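Local structure of DUF5037 domain-containing protein (4GL6) at residues Lys9-Leu14 against Ser57-Pro61; Pro50-Glu55 against Leu194-Thr198; Glu97-Ile101 against Phe187-Glu191; Asp147-Met151 against Tyr181-Phe187. The protein is of unknown function, a DUF5037 family protein of the bacterium Ruminococcus gnavus whose single chain folds into two four-stranded sheets flanked by helices. All blocks are in the same frame, centred on the assembly; numbering follows the deposited sequence.

Overall arrangement
The four contacts run along an elongated chain, from the antiparallel sheet containing strand 54-59 to the mixed sheet containing strands 99-104, 140-147 and 175-182. Contacts 1 and 4 lie on opposite sides of the chain's centre, their own centres about 38 Å apart. Contacts 1 and 2 share strand 54-59 and cross along the chain, their segments alternating; contact 1 closes before contacts 3 and 4 open. The centre of contact 2 lies about 9 Å from that of the chain, and it touches contact 3 through Tyr100. Contacts 3 and 4, about 7 Å between centres, share Phe187. Contact 4 is nested within contact 3, and contact 3 within contact 2, which closes this excursion where the sheets meet.

Contact 1 (Lys9-Leu14 against Ser57-Pro61); sequences KIETYL and SYFNP
Ile10 sets CG1 over the centre of one face of the Tyr58 ring, and this overlap centres a helix-on-sheet contact in which helix 6-18 packs against the antiparallel four-stranded sheet. The axes of segments 9-14 and 57-59 come within 11.0 Å of each other. A CH-pi contact is supported by position: Ile10 CG1 is 3.9 Å from the Tyr58 ring centroid and 8° off its normal. The second branch reaches further along the ring, where Ile10 CG2 meets Tyr58 CZ at 3.5 Å. With chi1 at -65°, CG1 is anti to the carbonyl carbon and CG2 anti to the backbone N, which lets both branches reach the ring. Tyr13 approaches differently, placing CD2 at the edge of the Tyr58 ring, 3.9 Å from Tyr58 CE2. Its own hydroxyl is hydrogen-bonded to Asp73. Leu14 closes the far end, with CD2 lying 3.6 Å from Tyr58 OH. Ile10 also touches Val24 and Ala42, and Leu14 touches Phe22 and Cys44, which extends the helix's footprint over two further strands. At the polar margin the side chain of Lys9 is extended beyond CG and crosses that of Asn60 at about a right angle. Its ammonium group is shared with the carbonyl of Ser66. Lys9 NZ donates to Asn60 OD1 over 2.9 Å, in the carbonyl plane and on a lone pair, with a C=O...N angle of 137°.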
# COMPACT_ATOMS: atom_id res chain seq x y z
N LYS A 9 -8.01 -22.07 -6.86
CA LYS A 9 -7.42 -21.85 -8.18
C LYS A 9 -6.37 -20.72 -8.13
O LYS A 9 -5.27 -20.88 -8.65
CB LYS A 9 -8.49 -21.56 -9.25
CG LYS A 9 -9.44 -22.71 -9.59
CD LYS A 9 -10.35 -22.32 -10.76
CE LYS A 9 -11.36 -23.41 -11.10
NZ LYS A 9 -12.22 -23.05 -12.27
N ILE A 10 -6.72 -19.62 -7.46
CA ILE A 10 -5.84 -18.46 -7.32
C ILE A 10 -4.62 -18.80 -6.47
O ILE A 10 -3.50 -18.47 -6.85
CB ILE A 10 -6.57 -17.22 -6.73
CG1 ILE A 10 -7.66 -16.74 -7.70
CG2 ILE A 10 -5.60 -16.06 -6.49
CD1 ILE A 10 -8.64 -15.75 -7.13
N GLU A 11 -4.86 -19.44 -5.32
CA GLU A 11 -3.77 -19.89 -4.43
C GLU A 11 -2.79 -20.82 -5.17
O GLU A 11 -1.56 -20.66 -5.05
CB GLU A 11 -4.33 -20.58 -3.16
CG GLU A 11 -4.99 -19.64 -2.15
CD GLU A 11 -5.76 -20.34 -1.02
OE1 GLU A 11 -5.76 -21.59 -0.93
OE2 GLU A 11 -6.36 -19.64 -0.18
N THR A 12 -3.33 -21.76 -5.95
CA THR A 12 -2.50 -22.71 -6.71
C THR A 12 -1.66 -22.01 -7.77
O THR A 12 -0.48 -22.32 -7.92
CB THR A 12 -3.35 -23.81 -7.37
OG1 THR A 12 -4.08 -24.50 -6.36
CG2 THR A 12 -2.48 -24.83 -8.14
N TYR A 13 -2.26 -21.04 -8.47
CA TYR A 13 -1.53 -20.27 -9.47
C TYR A 13 -0.35 -19.49 -8.85
O TYR A 13 0.78 -19.61 -9.33
CB TYR A 13 -2.46 -19.31 -10.25
CG TYR A 13 -1.69 -18.18 -10.88
CD1 TYR A 13 -0.92 -18.38 -12.02
CD2 TYR A 13 -1.66 -16.92 -10.28
CE1 TYR A 13 -0.17 -17.33 -12.57
CE2 TYR A 13 -0.91 -15.88 -10.81
CZ TYR A 13 -0.17 -16.09 -11.96
OH TYR A 13 0.54 -15.04 -12.48
N LEU A 14 -0.63 -18.70 -7.81
CA LEU A 14 0.38 -17.88 -7.13
C LEU A 14 1.57 -18.69 -6.61
O LEU A 14 2.73 -18.29 -6.81
CB LEU A 14 -0.25 -17.04 -6.01
CG LEU A 14 -1.15 -15.88 -6.45
CD1 LEU A 14 -1.91 -15.23 -5.31
CD2 LEU A 14 -0.33 -14.81 -7.15
N SER A 57 -6.36 -9.40 -9.94
CA SER A 57 -7.49 -9.35 -10.84
C SER A 57 -7.47 -10.65 -11.68
O SER A 57 -6.46 -10.94 -12.31
CB SER A 57 -7.32 -8.08 -11.68
OG SER A 57 -8.50 -7.73 -12.33
N TYR A 58 -8.55 -11.44 -11.65
CA TYR A 58 -8.65 -12.74 -12.36
C TYR A 58 -9.98 -12.90 -13.12
O TYR A 58 -10.93 -12.16 -12.89
CB TYR A 58 -8.50 -13.93 -11.37
CG TYR A 58 -7.20 -13.93 -10.58
CD1 TYR A 58 -7.07 -13.19 -9.41
CD2 TYR A 58 -6.08 -14.66 -11.02
CE1 TYR A 58 -5.87 -13.17 -8.69
CE2 TYR A 58 -4.86 -14.64 -10.31
CZ TYR A 58 -4.76 -13.90 -9.15
OH TYR A 58 -3.58 -13.86 -8.43
N PHE A 59 -10.01 -13.86 -14.05
CA PHE A 59 -11.22 -14.24 -14.81
C PHE A 59 -11.31 -15.77 -14.71
O PHE A 59 -10.31 -16.45 -14.91
CB PHE A 59 -11.13 -13.78 -16.27
CG PHE A 59 -12.25 -14.28 -17.15
CD1 PHE A 59 -13.49 -13.65 -17.17
CD2 PHE A 59 -12.05 -15.39 -18.00
CE1 PHE A 59 -14.52 -14.12 -18.00
CE2 PHE A 59 -13.07 -15.86 -18.83
CZ PHE A 59 -14.30 -15.22 -18.83
N ASN A 60 -12.51 -16.26 -14.39
CA ASN A 60 -12.76 -17.69 -14.21
C ASN A 60 -13.72 -18.14 -15.31
O ASN A 60 -14.89 -17.76 -15.27
CB ASN A 60 -13.36 -17.96 -12.83
CG ASN A 60 -13.56 -19.43 -12.56
OD1 ASN A 60 -12.62 -20.22 -12.61
ND2 ASN A 60 -14.78 -19.80 -12.25
N PRO A 61 -13.25 -18.96 -16.30
CA PRO A 61 -14.13 -19.37 -17.41
C PRO A 61 -15.38 -20.18 -17.01
O PRO A 61 -15.38 -20.83 -15.96
CB PRO A 61 -13.21 -20.19 -18.31
CG PRO A 61 -11.83 -19.72 -17.98
CD PRO A 61 -11.87 -19.45 -16.51

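Contact 2 (Pro50-Glu55 against Leu194-Thr198); sequences PKHPFE and LEIFT
Pro53 sets the outer edge of its ring against the backbone of Leu194-Thr198, where the carbonyl oxygens of Leu194, Glu195 and Phe197 approach it. Pro53 CG is 3.4 Å from Phe197 O, and Pro53 CD is 3.5 Å from Leu194 O and 3.6 Å from Glu195 O. Beside it, Thr198 presents its methyl rather than its hydroxyl to the strand: CG2 lies 3.4 Å from Phe54 CA. The torsion explains this choice, since chi1 of 49° holds OG1 between the backbone N and the carbonyl carbon and leaves CG2 anti to the latter, directed at the main chain of Phe54. At the other end Lys51 and Glu195 lie side by side and point the same way. Lys51 NZ and Glu195 OE2 form a rather long salt bridge of 3.5 Å, while the bend of Lys51 at chi2 (-77°) lays its CD alongside the carboxylate. A CA-H...O contact runs from Glu195 CA to Lys51 O, 3.5 Å long and 165° at the hydrogen. The segments are thus joined without a conventional hydrogen bond. The Glu55 carboxylate is hydrogen-bonded to a glycerol that probably comes from the crystallisation liquor. Pro53 rests on Thr43 and Ile45 of strand 40-46, Lys51 O probably accepts from the Tyr100 hydroxyl of strand 99-104, and Phe54 turns toward helix 75-95, so the contact lies where the two sheets approach each other.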
# COMPACT_ATOMS: atom_id res chain seq x y z
N PRO A 50 2.15 -12.18 6.07
CA PRO A 50 0.72 -12.32 6.29
C PRO A 50 -0.08 -11.10 6.75
O PRO A 50 -1.30 -11.15 6.65
CB PRO A 50 0.66 -13.41 7.37
CG PRO A 50 1.87 -13.15 8.19
CD PRO A 50 2.92 -12.62 7.25
N LYS A 51 0.58 -10.06 7.24
CA LYS A 51 -0.15 -8.88 7.74
C LYS A 51 -0.44 -7.82 6.65
O LYS A 51 -1.21 -6.91 6.92
CB LYS A 51 0.63 -8.21 8.88
CG LYS A 51 0.98 -9.08 10.08
CD LYS A 51 -0.18 -9.35 11.04
CE LYS A 51 0.31 -10.13 12.27
NZ LYS A 51 -0.67 -10.17 13.39
N HIS A 52 0.14 -7.95 5.44
CA HIS A 52 -0.00 -6.95 4.35
C HIS A 52 -0.61 -7.47 3.08
O HIS A 52 0.11 -7.93 2.16
CB HIS A 52 1.34 -6.34 4.06
CG HIS A 52 1.85 -5.53 5.19
ND1 HIS A 52 1.49 -4.25 5.38
CD2 HIS A 52 2.68 -5.87 6.25
CE1 HIS A 52 2.08 -3.78 6.47
NE2 HIS A 52 2.82 -4.78 7.01
N PRO A 53 -1.95 -7.39 2.96
CA PRO A 53 -2.60 -7.95 1.78
C PRO A 53 -2.40 -7.15 0.50
O PRO A 53 -2.02 -5.99 0.54
CB PRO A 53 -4.07 -7.98 2.17
CG PRO A 53 -4.22 -6.90 3.17
CD PRO A 53 -2.92 -6.76 3.88
N PHE A 54 -2.63 -7.82 -0.63
CA PHE A 54 -2.56 -7.21 -1.96
C PHE A 54 -3.68 -7.72 -2.85
O PHE A 54 -4.12 -8.85 -2.68
CB PHE A 54 -1.21 -7.45 -2.62
CG PHE A 54 -0.90 -8.88 -2.91
CD1 PHE A 54 -0.40 -9.72 -1.91
CD2 PHE A 54 -1.05 -9.40 -4.21
CE1 PHE A 54 -0.10 -11.05 -2.18
CE2 PHE A 54 -0.74 -10.72 -4.49
CZ PHE A 54 -0.26 -11.55 -3.48
N GLU A 55 -4.12 -6.87 -3.79
CA GLU A 55 -5.23 -7.21 -4.68
C GLU A 55 -4.70 -7.74 -6.01
O GLU A 55 -3.66 -7.32 -6.49
CB GLU A 55 -6.16 -6.02 -4.89
CG GLU A 55 -7.54 -6.40 -5.41
CD GLU A 55 -8.49 -5.21 -5.49
OE1 GLU A 55 -8.20 -4.31 -6.32
OE2 GLU A 55 -9.53 -5.19 -4.76
N LEU A 194 -6.96 -3.44 8.63
CA LEU A 194 -5.81 -3.30 7.72
C LEU A 194 -5.10 -4.62 7.39
O LEU A 194 -4.55 -4.75 6.30
CB LEU A 194 -4.78 -2.28 8.28
CG LEU A 194 -5.21 -0.80 8.34
CD1 LEU A 194 -4.40 -0.02 9.37
CD2 LEU A 194 -5.12 -0.14 6.98
N GLU A 195 -5.12 -5.57 8.32
CA GLU A 195 -4.52 -6.89 8.10
C GLU A 195 -5.22 -7.75 7.04
O GLU A 195 -4.59 -8.66 6.50
CB GLU A 195 -4.44 -7.68 9.43
CG GLU A 195 -3.37 -7.20 10.41
CD GLU A 195 -3.43 -7.87 11.77
OE1 GLU A 195 -4.15 -8.89 11.96
OE2 GLU A 195 -2.70 -7.39 12.67
N ILE A 196 -6.50 -7.48 6.76
CA ILE A 196 -7.31 -8.28 5.83
C ILE A 196 -7.91 -7.55 4.61
O ILE A 196 -8.68 -8.16 3.86
CB ILE A 196 -8.42 -9.05 6.60
CG1 ILE A 196 -9.50 -8.09 7.16
CG2 ILE A 196 -7.78 -9.93 7.68
CD1 ILE A 196 -10.79 -8.77 7.57
N PHE A 197 -7.62 -6.26 4.44
CA PHE A 197 -8.11 -5.49 3.28
C PHE A 197 -7.00 -4.61 2.72
O PHE A 197 -6.15 -4.15 3.47
CB PHE A 197 -9.30 -4.60 3.66
CG PHE A 197 -10.56 -5.35 3.96
CD1 PHE A 197 -11.22 -6.05 2.95
CD2 PHE A 197 -11.12 -5.33 5.23
CE1 PHE A 197 -12.38 -6.75 3.20
CE2 PHE A 197 -12.29 -6.04 5.49
CZ PHE A 197 -12.93 -6.74 4.48
N THR A 198 -7.04 -4.37 1.40
CA THR A 198 -6.05 -3.54 0.70
C THR A 198 -6.42 -2.07 0.77
O THR A 198 -7.55 -1.72 1.11
CB THR A 198 -5.88 -3.97 -0.76
OG1 THR A 198 -7.17 -4.08 -1.36
CG2 THR A 198 -5.16 -5.32 -0.83

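Contact 3 (Glu97-Ile101 against Phe187-Glu191); sequences ENYYI and FEKAE
Phe187 drives the outer end of its ring against the main chain of Asn98-Tyr100. Phe187 CZ comes 3.5 Å from Tyr99 N, and Phe187 CE1 lies 3.6 Å from Tyr99 CA. Tyr100 N sits at the ring's edge, near its plane. On the other flank Asn98 CB is 3.9 Å from Phe187 CE2, and the amide stands almost perpendicular to the ring, the planes 84° apart. Beside the ring, a water joins the segments, donating to Asn98 OD1 at 2.9 Å and to Glu188 OE2 at 3.0 Å. Acceptors near the water, the Glu191 carboxylate among them, outnumber its two protons, so it cannot donate to all of them at once. The next layer outward explains the placement. Phe187 reaches the strand because its CG is anti to the backbone N (chi1 173°), whereas Glu188 is bent at chi2 (-70°), which turns its carboxylate back to the water. Helical pairing of Glu191 N with Phe187 O, 2.8 Å, sets these residues on one turn. Asn98 is fixed through its own backbone, which bonds to Asp147 and to the Thr150 hydroxyl. Tyr99 points away from Phe187 and hydrogen-bonds Glu89. The edge strand 99-104 of the mixed sheet therefore lies between two helices, with 184-194 against the side bearing Asn98 and Tyr100, and 75-95 against the side bearing Tyr99.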
# COMPACT_ATOMS: atom_id res chain seq x y z
N GLU A 97 6.24 2.82 18.61
CA GLU A 97 6.41 1.36 18.80
C GLU A 97 5.40 0.57 17.99
O GLU A 97 5.78 -0.39 17.31
CB GLU A 97 6.27 0.93 20.27
CG GLU A 97 7.25 1.59 21.23
CD GLU A 97 6.97 1.27 22.70
OE1 GLU A 97 6.35 0.23 23.00
OE2 GLU A 97 7.36 2.07 23.57
N ASN A 98 4.12 0.94 18.09
CA ASN A 98 3.01 0.31 17.35
C ASN A 98 2.55 1.18 16.20
O ASN A 98 2.30 2.38 16.38
CB ASN A 98 1.79 0.03 18.22
CG ASN A 98 1.84 -1.30 18.88
OD1 ASN A 98 1.00 -2.16 18.59
ND2 ASN A 98 2.87 -1.51 19.72
N TYR A 99 2.39 0.56 15.04
CA TYR A 99 2.02 1.26 13.82
C TYR A 99 1.72 0.27 12.70
O TYR A 99 2.08 -0.90 12.79
CB TYR A 99 3.18 2.19 13.35
CG TYR A 99 4.50 1.46 13.28
CD1 TYR A 99 4.85 0.69 12.17
CD2 TYR A 99 5.39 1.50 14.35
CE1 TYR A 99 6.06 -0.01 12.11
CE2 TYR A 99 6.61 0.82 14.29
CZ TYR A 99 6.94 0.06 13.17
OH TYR A 99 8.13 -0.61 13.13
N TYR A 100 1.10 0.77 11.64
CA TYR A 100 0.85 -0.02 10.45
C TYR A 100 1.18 0.88 9.26
O TYR A 100 0.60 1.97 9.13
CB TYR A 100 -0.59 -0.50 10.40
CG TYR A 100 -0.82 -1.53 9.30
CD1 TYR A 100 -1.04 -1.13 7.97
CD2 TYR A 100 -0.82 -2.90 9.58
CE1 TYR A 100 -1.25 -2.06 6.96
CE2 TYR A 100 -1.04 -3.84 8.58
CZ TYR A 100 -1.25 -3.41 7.27
OH TYR A 100 -1.46 -4.32 6.27
N ILE A 101 2.11 0.42 8.41
CA ILE A 101 2.52 1.16 7.23
C ILE A 101 1.93 0.45 6.03
O ILE A 101 2.29 -0.70 5.75
CB ILE A 101 4.05 1.22 7.11
CG1 ILE A 101 4.67 1.83 8.39
CG2 ILE A 101 4.45 2.00 5.87
CD1 ILE A 101 6.18 1.70 8.47
N PHE A 187 -6.51 2.66 17.19
CA PHE A 187 -5.45 2.00 16.45
C PHE A 187 -5.65 0.49 16.40
O PHE A 187 -5.63 -0.11 15.34
CB PHE A 187 -4.06 2.32 17.02
CG PHE A 187 -2.97 1.51 16.36
CD1 PHE A 187 -2.46 1.91 15.13
CD2 PHE A 187 -2.53 0.32 16.92
CE1 PHE A 187 -1.50 1.13 14.49
CE2 PHE A 187 -1.56 -0.46 16.29
CZ PHE A 187 -1.04 -0.05 15.07
N GLU A 188 -5.86 -0.11 17.57
CA GLU A 188 -6.02 -1.56 17.69
C GLU A 188 -7.16 -2.14 16.86
O GLU A 188 -7.04 -3.24 16.34
CB GLU A 188 -6.13 -1.96 19.17
CG GLU A 188 -4.80 -1.77 19.94
CD GLU A 188 -3.67 -2.76 19.59
OE1 GLU A 188 -3.93 -3.94 19.28
OE2 GLU A 188 -2.49 -2.33 19.64
N LYS A 189 -8.26 -1.39 16.75
CA LYS A 189 -9.39 -1.77 15.90
C LYS A 189 -9.01 -1.60 14.44
O LYS A 189 -9.35 -2.46 13.60
CB LYS A 189 -10.61 -0.90 16.17
CG LYS A 189 -11.25 -1.06 17.54
CD LYS A 189 -12.35 -0.02 17.71
CE LYS A 189 -12.85 -0.00 19.12
NZ LYS A 189 -13.76 1.16 19.31
N ALA A 190 -8.34 -0.48 14.13
CA ALA A 190 -7.89 -0.18 12.79
C ALA A 190 -7.02 -1.30 12.25
O ALA A 190 -7.27 -1.80 11.17
CB ALA A 190 -7.14 1.14 12.78
N GLU A 191 -6.02 -1.69 13.03
CA GLU A 191 -5.01 -2.72 12.68
C GLU A 191 -5.68 -4.01 12.25
O GLU A 191 -5.31 -4.58 11.24
CB GLU A 191 -4.10 -2.97 13.90
CG GLU A 191 -2.87 -3.86 13.77
CD GLU A 191 -2.26 -4.20 15.14
OE1 GLU A 191 -3.01 -4.64 16.06
OE2 GLU A 191 -1.04 -4.00 15.32
O HOH W 1 -0.85 -4.42 18.28

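Contact 4 (Asp147-Met151 against Tyr181-Phe187); sequences DASTM and YLDHKSF
Asp147 carries the close-packed part of the contact, engaging Phe187 and His184 with different atoms. Its CB lies over one face of the Phe187 ring, 4.0 Å from the centroid and 23° off the normal, a CH-pi contact. With CG anti to the backbone N (chi1 -179°), the carboxylate is carried to His184, and Asp147 OD2 accepts from His184 ND1 at 2.7 Å, with an N-H...O angle of 158°. The donor meets the syn side, close to the imidazole plane, which should restrain both groups. Asp147 OD1 accepts from Ser149 N at 3.1 Å, an Asx turn. Ala148 N donates to Leu182 O over 2.8 Å, continuing the sheet. The bond to His184 lies toward solvent, since His184 and Ser149 are exposed. Met151, modelled as selenomethionine, packs more loosely, making a Met-aromatic contact at the edge of the Tyr181 ring, SE 5.3 Å from the centroid. The Tyr181 hydroxyl bonds to Glu159. Asp183 is the N-cap of helix 184-194, its OD1 accepting from Ser186 N at 3.1 Å; OD2 is also hydrogen-bonded to Gln213. Strand 140-147, helix 156-171 and the parallel strand 175-182 make a beta-alpha-beta crossover, and this contact joins the C-terminal ends of its strands.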
# COMPACT_ATOMS: atom_id res chain seq x y z
N ASP A 147 0.02 4.38 16.60
CA ASP A 147 -0.60 4.31 17.93
C ASP A 147 0.08 5.46 18.65
O ASP A 147 1.25 5.35 19.03
CB ASP A 147 -0.33 2.96 18.59
CG ASP A 147 -0.97 2.81 19.96
OD1 ASP A 147 -1.33 3.83 20.59
OD2 ASP A 147 -1.10 1.65 20.41
N ALA A 148 -0.66 6.56 18.81
CA ALA A 148 -0.13 7.79 19.42
C ALA A 148 0.28 7.62 20.88
O ALA A 148 1.09 8.37 21.35
CB ALA A 148 -1.12 8.94 19.26
N SER A 149 -0.27 6.62 21.57
CA SER A 149 0.13 6.33 22.95
C SER A 149 1.58 5.80 23.06
O SER A 149 2.21 5.96 24.10
CB SER A 149 -0.82 5.31 23.59
OG SER A 149 -0.73 4.05 22.96
N THR A 150 2.08 5.21 21.98
CA THR A 150 3.39 4.57 21.93
C THR A 150 4.47 5.39 21.20
O THR A 150 5.33 4.78 20.55
CB THR A 150 3.25 3.18 21.27
OG1 THR A 150 2.99 3.33 19.87
CG2 THR A 150 2.13 2.37 21.93
N MSE A 151 4.44 6.73 21.28
CA MSE A 151 5.50 7.57 20.65
C MSE A 151 6.81 7.38 21.42
O MSE A 151 6.78 7.20 22.64
CB MSE A 151 5.18 9.08 20.67
CG MSE A 151 3.91 9.51 19.99
SE MSE A 151 3.75 9.08 18.12
CE MSE A 151 5.19 10.16 17.37
N TYR A 181 -2.29 9.85 13.49
CA TYR A 181 -1.91 9.68 14.91
C TYR A 181 -3.18 9.28 15.69
O TYR A 181 -3.88 10.12 16.25
CB TYR A 181 -1.27 10.94 15.45
CG TYR A 181 0.04 11.28 14.76
CD1 TYR A 181 0.07 12.09 13.63
CD2 TYR A 181 1.25 10.78 15.24
CE1 TYR A 181 1.28 12.41 13.00
CE2 TYR A 181 2.46 11.08 14.61
CZ TYR A 181 2.47 11.92 13.50
OH TYR A 181 3.68 12.21 12.87
N LEU A 182 -3.46 7.98 15.69
CA LEU A 182 -4.65 7.41 16.30
C LEU A 182 -4.47 7.14 17.80
O LEU A 182 -3.38 6.84 18.26
CB LEU A 182 -4.99 6.07 15.64
CG LEU A 182 -5.19 6.02 14.13
CD1 LEU A 182 -5.49 4.59 13.74
CD2 LEU A 182 -6.34 6.93 13.71
N ASP A 183 -5.58 7.23 18.53
CA ASP A 183 -5.57 6.88 19.95
C ASP A 183 -5.45 5.34 20.00
O ASP A 183 -5.80 4.64 19.02
CB ASP A 183 -6.81 7.42 20.69
CG ASP A 183 -8.11 6.74 20.26
OD1 ASP A 183 -8.47 5.66 20.81
OD2 ASP A 183 -8.79 7.32 19.38
N HIS A 184 -4.96 4.83 21.14
CA HIS A 184 -4.70 3.39 21.33
C HIS A 184 -5.83 2.47 20.91
O HIS A 184 -5.64 1.61 20.05
CB HIS A 184 -4.24 3.11 22.77
CG HIS A 184 -3.86 1.66 23.02
ND1 HIS A 184 -2.81 1.07 22.42
CD2 HIS A 184 -4.44 0.69 23.84
CE1 HIS A 184 -2.73 -0.22 22.83
NE2 HIS A 184 -3.73 -0.44 23.71
N LYS A 185 -7.01 2.65 21.49
CA LYS A 185 -8.15 1.78 21.16
C LYS A 185 -8.53 1.88 19.66
O LYS A 185 -8.79 0.86 19.02
CB LYS A 185 -9.32 2.00 22.14
CG LYS A 185 -8.93 1.64 23.58
CD LYS A 185 -10.09 1.57 24.57
CE LYS A 185 -9.61 1.19 25.96
NZ LYS A 185 -10.73 0.92 26.90
N SER A 186 -8.52 3.09 19.11
CA SER A 186 -8.78 3.26 17.67
C SER A 186 -7.78 2.53 16.83
O SER A 186 -8.16 1.89 15.84
CB SER A 186 -8.75 4.73 17.24
OG SER A 186 -10.02 5.28 17.43
N PHE A 187 -6.51 2.66 17.19
CA PHE A 187 -5.45 2.00 16.45
C PHE A 187 -5.65 0.49 16.40
O PHE A 187 -5.63 -0.11 15.34
CB PHE A 187 -4.06 2.32 17.02
CG PHE A 187 -2.97 1.51 16.36
CD1 PHE A 187 -2.46 1.91 15.13
CD2 PHE A 187 -2.53 0.32 16.92
CE1 PHE A 187 -1.50 1.13 14.49
CE2 PHE A 187 -1.56 -0.46 16.29
CZ PHE A 187 -1.04 -0.05 15.07